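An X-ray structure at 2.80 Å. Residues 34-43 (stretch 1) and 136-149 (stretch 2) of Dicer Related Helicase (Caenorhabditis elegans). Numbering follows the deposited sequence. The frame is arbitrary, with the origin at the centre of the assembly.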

# COMPACT_ATOMS: atom_id res chain seq x y z
N TRP B 34 2.98 -9.15 -13.03
CA TRP B 34 3.23 -10.61 -12.80
C TRP B 34 3.76 -11.24 -14.09
O TRP B 34 4.65 -12.14 -13.98
N LYS B 35 3.30 -10.75 -15.25
CA LYS B 35 3.76 -11.20 -16.58
C LYS B 35 5.17 -10.66 -16.81
O LYS B 35 5.98 -11.38 -17.41
N PHE B 36 5.47 -9.48 -16.28
CA PHE B 36 6.82 -8.84 -16.36
C PHE B 36 7.81 -9.64 -15.52
O PHE B 36 8.89 -9.94 -16.03
N LEU B 37 7.42 -10.00 -14.29
CA LEU B 37 8.21 -10.91 -13.40
C LEU B 37 8.41 -12.22 -14.13
O LEU B 37 9.55 -12.63 -14.23
N ASP B 38 7.34 -12.78 -14.71
CA ASP B 38 7.37 -14.06 -15.47
C ASP B 38 8.46 -14.00 -16.56
O ASP B 38 9.20 -14.99 -16.68
N VAL B 39 8.53 -12.89 -17.31
CA VAL B 39 9.48 -12.68 -18.45
C VAL B 39 10.92 -12.63 -17.91
O VAL B 39 11.79 -13.31 -18.48
N CYS B 40 11.15 -11.89 -16.83
CA CYS B 40 12.47 -11.78 -16.17
C CYS B 40 12.93 -13.17 -15.68
O CYS B 40 14.11 -13.46 -15.81
N VAL B 41 12.01 -13.98 -15.17
CA VAL B 41 12.32 -15.33 -14.60
C VAL B 41 12.57 -16.31 -15.76
O VAL B 41 13.52 -17.09 -15.66
N GLU B 42 11.78 -16.21 -16.83
CA GLU B 42 11.91 -17.02 -18.07
C GLU B 42 13.30 -16.83 -18.67
O GLU B 42 13.82 -17.81 -19.22
N SER B 43 13.87 -15.62 -18.57
CA SER B 43 15.12 -15.18 -19.27
C SER B 43 16.38 -15.76 -18.61
O SER B 43 17.41 -15.80 -19.29
N ILE B 136 13.11 0.95 -18.32
CA ILE B 136 13.82 -0.33 -18.56
C ILE B 136 12.76 -1.41 -18.77
O ILE B 136 12.93 -2.23 -19.72
N ALA B 137 11.71 -1.40 -17.94
CA ALA B 137 10.62 -2.41 -17.98
C ALA B 137 9.87 -2.29 -19.30
O ALA B 137 9.50 -3.34 -19.85
N ASP B 138 9.66 -1.07 -19.79
CA ASP B 138 8.94 -0.79 -21.07
C ASP B 138 9.70 -1.48 -22.20
O ASP B 138 9.10 -2.26 -22.93
N GLU B 139 11.01 -1.25 -22.27
CA GLU B 139 11.90 -1.81 -23.32
C GLU B 139 11.97 -3.34 -23.19
O GLU B 139 12.09 -4.00 -24.23
N VAL B 140 11.92 -3.89 -21.97
CA VAL B 140 12.00 -5.37 -21.77
C VAL B 140 10.78 -6.01 -22.45
O VAL B 140 10.96 -6.99 -23.23
N MET B 141 9.59 -5.44 -22.21
CA MET B 141 8.31 -5.93 -22.76
C MET B 141 8.32 -5.81 -24.30
O MET B 141 7.85 -6.75 -24.98
N PHE B 142 8.85 -4.70 -24.82
CA PHE B 142 8.95 -4.41 -26.27
C PHE B 142 9.77 -5.50 -26.95
O PHE B 142 9.37 -5.96 -28.01
N ASN B 143 10.89 -5.89 -26.34
CA ASN B 143 11.84 -6.88 -26.91
C ASN B 143 11.23 -8.29 -26.79
O ASN B 143 11.56 -9.14 -27.64
N TYR B 144 10.36 -8.52 -25.80
CA TYR B 144 9.71 -9.84 -25.55
C TYR B 144 8.61 -10.06 -26.60
O TYR B 144 8.63 -11.08 -27.28
N ASP B 145 7.65 -9.15 -26.67
CA ASP B 145 6.44 -9.26 -27.53
C ASP B 145 5.93 -7.85 -27.87
O ASP B 145 5.50 -7.12 -26.93
N LYS B 146 5.98 -7.50 -29.16
CA LYS B 146 5.57 -6.18 -29.69
C LYS B 146 4.07 -5.97 -29.43
O LYS B 146 3.69 -4.83 -29.10
N GLU B 147 3.25 -7.02 -29.59
CA GLU B 147 1.77 -6.95 -29.45
C GLU B 147 1.42 -6.60 -28.01
O GLU B 147 0.55 -5.75 -27.81
N LEU B 148 2.07 -7.25 -27.05
CA LEU B 148 1.85 -7.03 -25.60
C LEU B 148 2.30 -5.62 -25.25
O LEU B 148 1.52 -4.91 -24.58
N TYR B 149 3.45 -5.18 -25.78
CA TYR B 149 3.93 -3.77 -25.66
C TYR B 149 2.81 -2.84 -26.10
O TYR B 149 2.39 -2.00 -25.31

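Two helices, 34-42 and 136-144, cross at 69° with their axes 10.7 Å apart at closest approach. Val-39 lies at the centre. It points toward stretch 2 with chi1 t. Its CG1 meets Val-140 CG1 at 4.0 Å, where Val-140, also t, points back toward stretch 1. Val-39 CG2 sits over one face of the Tyr-144 ring, 3.8 Å from the ring centroid and 8° off the normal, a CH-pi contact.

The CA-to-CB bond of Phe-36 points sideways to stretch 2, but the end of its side chain comes nearer; chi1 is t. Its CE1 lies 3.9 Å from Ala-137 CB, which makes an off-centre CH-pi contact, and 4.1 Å from Val-140 CG1. Met-141, with all three chi angles m, places SD at the edge of this ring, 4.3 Å from Phe-36 CD1.

Lys-35 spans the apolar and polar parts. It points toward stretch 2 with rotamer t, p, t, t. Its CG packs 4.0 Å from Leu-148 CD2. Its NZ donates a hydrogen bond to Tyr-144 OH at 3.1 Å and forms a salt bridge with Asp-38 OD1 at 3.5 Å.

Tyr-144 (chi1 t) carries the contact to its polar edge. Glu-42 OE1 is 3.6 Å from Tyr-144 CE1. Water 1 donates to Glu-42 OE2 at 3.2 Å and lies 3.0 Å from Tyr-144 OH, bridging the two side chains.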

# COMPACT_ATOMS: atom_id res chain seq x y z
CB TRP B 34 2.00 -11.34 -12.27
CG TRP B 34 1.59 -10.91 -10.89
CD1 TRP B 34 0.36 -10.46 -10.49
CD2 TRP B 34 2.44 -10.84 -9.72
NE1 TRP B 34 0.38 -10.13 -9.16
CE2 TRP B 34 1.64 -10.35 -8.66
CE3 TRP B 34 3.78 -11.17 -9.46
CZ2 TRP B 34 2.14 -10.18 -7.37
CZ3 TRP B 34 4.27 -10.99 -8.19
CH2 TRP B 34 3.47 -10.49 -7.16
CB LYS B 35 2.79 -10.78 -17.68
CG LYS B 35 3.20 -11.14 -19.11
CD LYS B 35 3.46 -12.63 -19.33
CE LYS B 35 3.90 -13.00 -20.73
NZ LYS B 35 4.51 -14.36 -20.73
CB PHE B 36 6.76 -7.38 -15.92
CG PHE B 36 8.11 -6.78 -15.62
CD1 PHE B 36 9.03 -6.58 -16.63
CD2 PHE B 36 8.44 -6.38 -14.33
CE1 PHE B 36 10.27 -6.03 -16.35
CE2 PHE B 36 9.67 -5.82 -14.06
CZ PHE B 36 10.58 -5.64 -15.07
CB LEU B 37 7.50 -11.13 -12.06
CG LEU B 37 8.26 -11.96 -11.00
CD1 LEU B 37 9.54 -11.26 -10.50
CD2 LEU B 37 7.35 -12.28 -9.82
CB ASP B 38 6.02 -14.44 -16.07
CG ASP B 38 6.04 -15.81 -16.72
OD1 ASP B 38 6.10 -15.87 -17.96
OD2 ASP B 38 6.14 -16.81 -15.98
CB VAL B 39 9.11 -11.40 -19.25
CG1 VAL B 39 10.25 -10.92 -20.15
CG2 VAL B 39 7.84 -11.58 -20.07
CB CYS B 40 12.45 -10.78 -15.02
SG CYS B 40 12.13 -9.07 -15.52
CB VAL B 41 11.20 -15.82 -13.67
CG1 VAL B 41 11.34 -17.32 -13.38
CG2 VAL B 41 11.16 -15.02 -12.38
CB GLU B 42 10.83 -16.59 -19.07
CG GLU B 42 10.79 -17.41 -20.36
CD GLU B 42 9.81 -16.87 -21.39
OE1 GLU B 42 9.76 -15.63 -21.57
OE2 GLU B 42 9.06 -17.68 -21.97
CB SER B 43 15.20 -13.68 -19.36
OG SER B 43 15.39 -13.11 -18.08
CB ILE B 136 14.79 -0.67 -17.42
CG1 ILE B 136 15.78 0.47 -17.18
CG2 ILE B 136 15.50 -1.98 -17.71
CD1 ILE B 136 16.68 0.27 -15.99
CB ALA B 137 9.71 -2.23 -16.80
CB ASP B 138 8.76 0.71 -21.31
CG ASP B 138 7.65 1.10 -22.29
OD1 ASP B 138 6.65 0.36 -22.35
OD2 ASP B 138 7.80 2.16 -22.97
CB GLU B 139 13.29 -1.18 -23.27
CG GLU B 139 14.11 -1.50 -24.51
CD GLU B 139 15.48 -0.87 -24.59
OE1 GLU B 139 15.69 0.15 -23.90
OE2 GLU B 139 16.34 -1.40 -25.36
CB VAL B 140 12.10 -5.77 -20.29
CG1 VAL B 140 11.68 -7.23 -20.05
CG2 VAL B 140 13.50 -5.52 -19.75
CB MET B 141 7.13 -5.13 -22.18
CG MET B 141 6.90 -5.39 -20.70
SD MET B 141 6.83 -7.17 -20.24
CE MET B 141 5.25 -7.63 -20.93
CB PHE B 142 9.57 -3.02 -26.51
CG PHE B 142 9.79 -2.66 -27.95
CD1 PHE B 142 8.73 -2.20 -28.73
CD2 PHE B 142 11.04 -2.75 -28.54
CE1 PHE B 142 8.92 -1.85 -30.05
CE2 PHE B 142 11.22 -2.43 -29.87
CZ PHE B 142 10.16 -1.97 -30.62
CB ASN B 143 13.21 -6.81 -26.22
CG ASN B 143 13.96 -5.53 -26.48
OD1 ASN B 143 13.55 -4.69 -27.28
ND2 ASN B 143 15.08 -5.36 -25.80
CB TYR B 144 9.16 -9.96 -24.12
CG TYR B 144 8.25 -11.15 -23.92
CD1 TYR B 144 8.75 -12.44 -23.89
CD2 TYR B 144 6.87 -10.99 -23.80
CE1 TYR B 144 7.91 -13.54 -23.77
CE2 TYR B 144 6.02 -12.07 -23.66
CZ TYR B 144 6.54 -13.36 -23.67
OH TYR B 144 5.72 -14.44 -23.53
CB ASP B 145 5.35 -10.10 -26.85
CG ASP B 145 4.16 -10.41 -27.73
OD1 ASP B 145 4.25 -11.35 -28.51
OD2 ASP B 145 3.15 -9.74 -27.59
CB LYS B 146 5.87 -6.10 -31.19
CG LYS B 146 7.31 -6.44 -31.58
CD LYS B 146 8.19 -5.24 -31.68
CE LYS B 146 9.66 -5.59 -31.80
NZ LYS B 146 9.98 -6.09 -33.16
CB GLU B 147 1.11 -8.29 -29.84
CG GLU B 147 -0.38 -8.19 -30.10
CD GLU B 147 -1.28 -8.16 -28.87
OE1 GLU B 147 -2.44 -7.72 -29.01
OE2 GLU B 147 -0.85 -8.60 -27.81
CB LEU B 148 2.59 -8.11 -24.81
CG LEU B 148 2.29 -8.22 -23.31
CD1 LEU B 148 0.79 -8.35 -23.03
CD2 LEU B 148 3.04 -9.39 -22.70
CB TYR B 149 5.21 -3.53 -26.47
CG TYR B 149 5.61 -2.08 -26.65
CD1 TYR B 149 5.35 -1.41 -27.84
CD2 TYR B 149 6.30 -1.40 -25.66
CE1 TYR B 149 5.72 -0.09 -28.03
CE2 TYR B 149 6.68 -0.07 -25.84
CZ TYR B 149 6.40 0.58 -27.03
OH TYR B 149 6.79 1.87 -27.23
O HOH W 1 6.29 -17.42 -23.57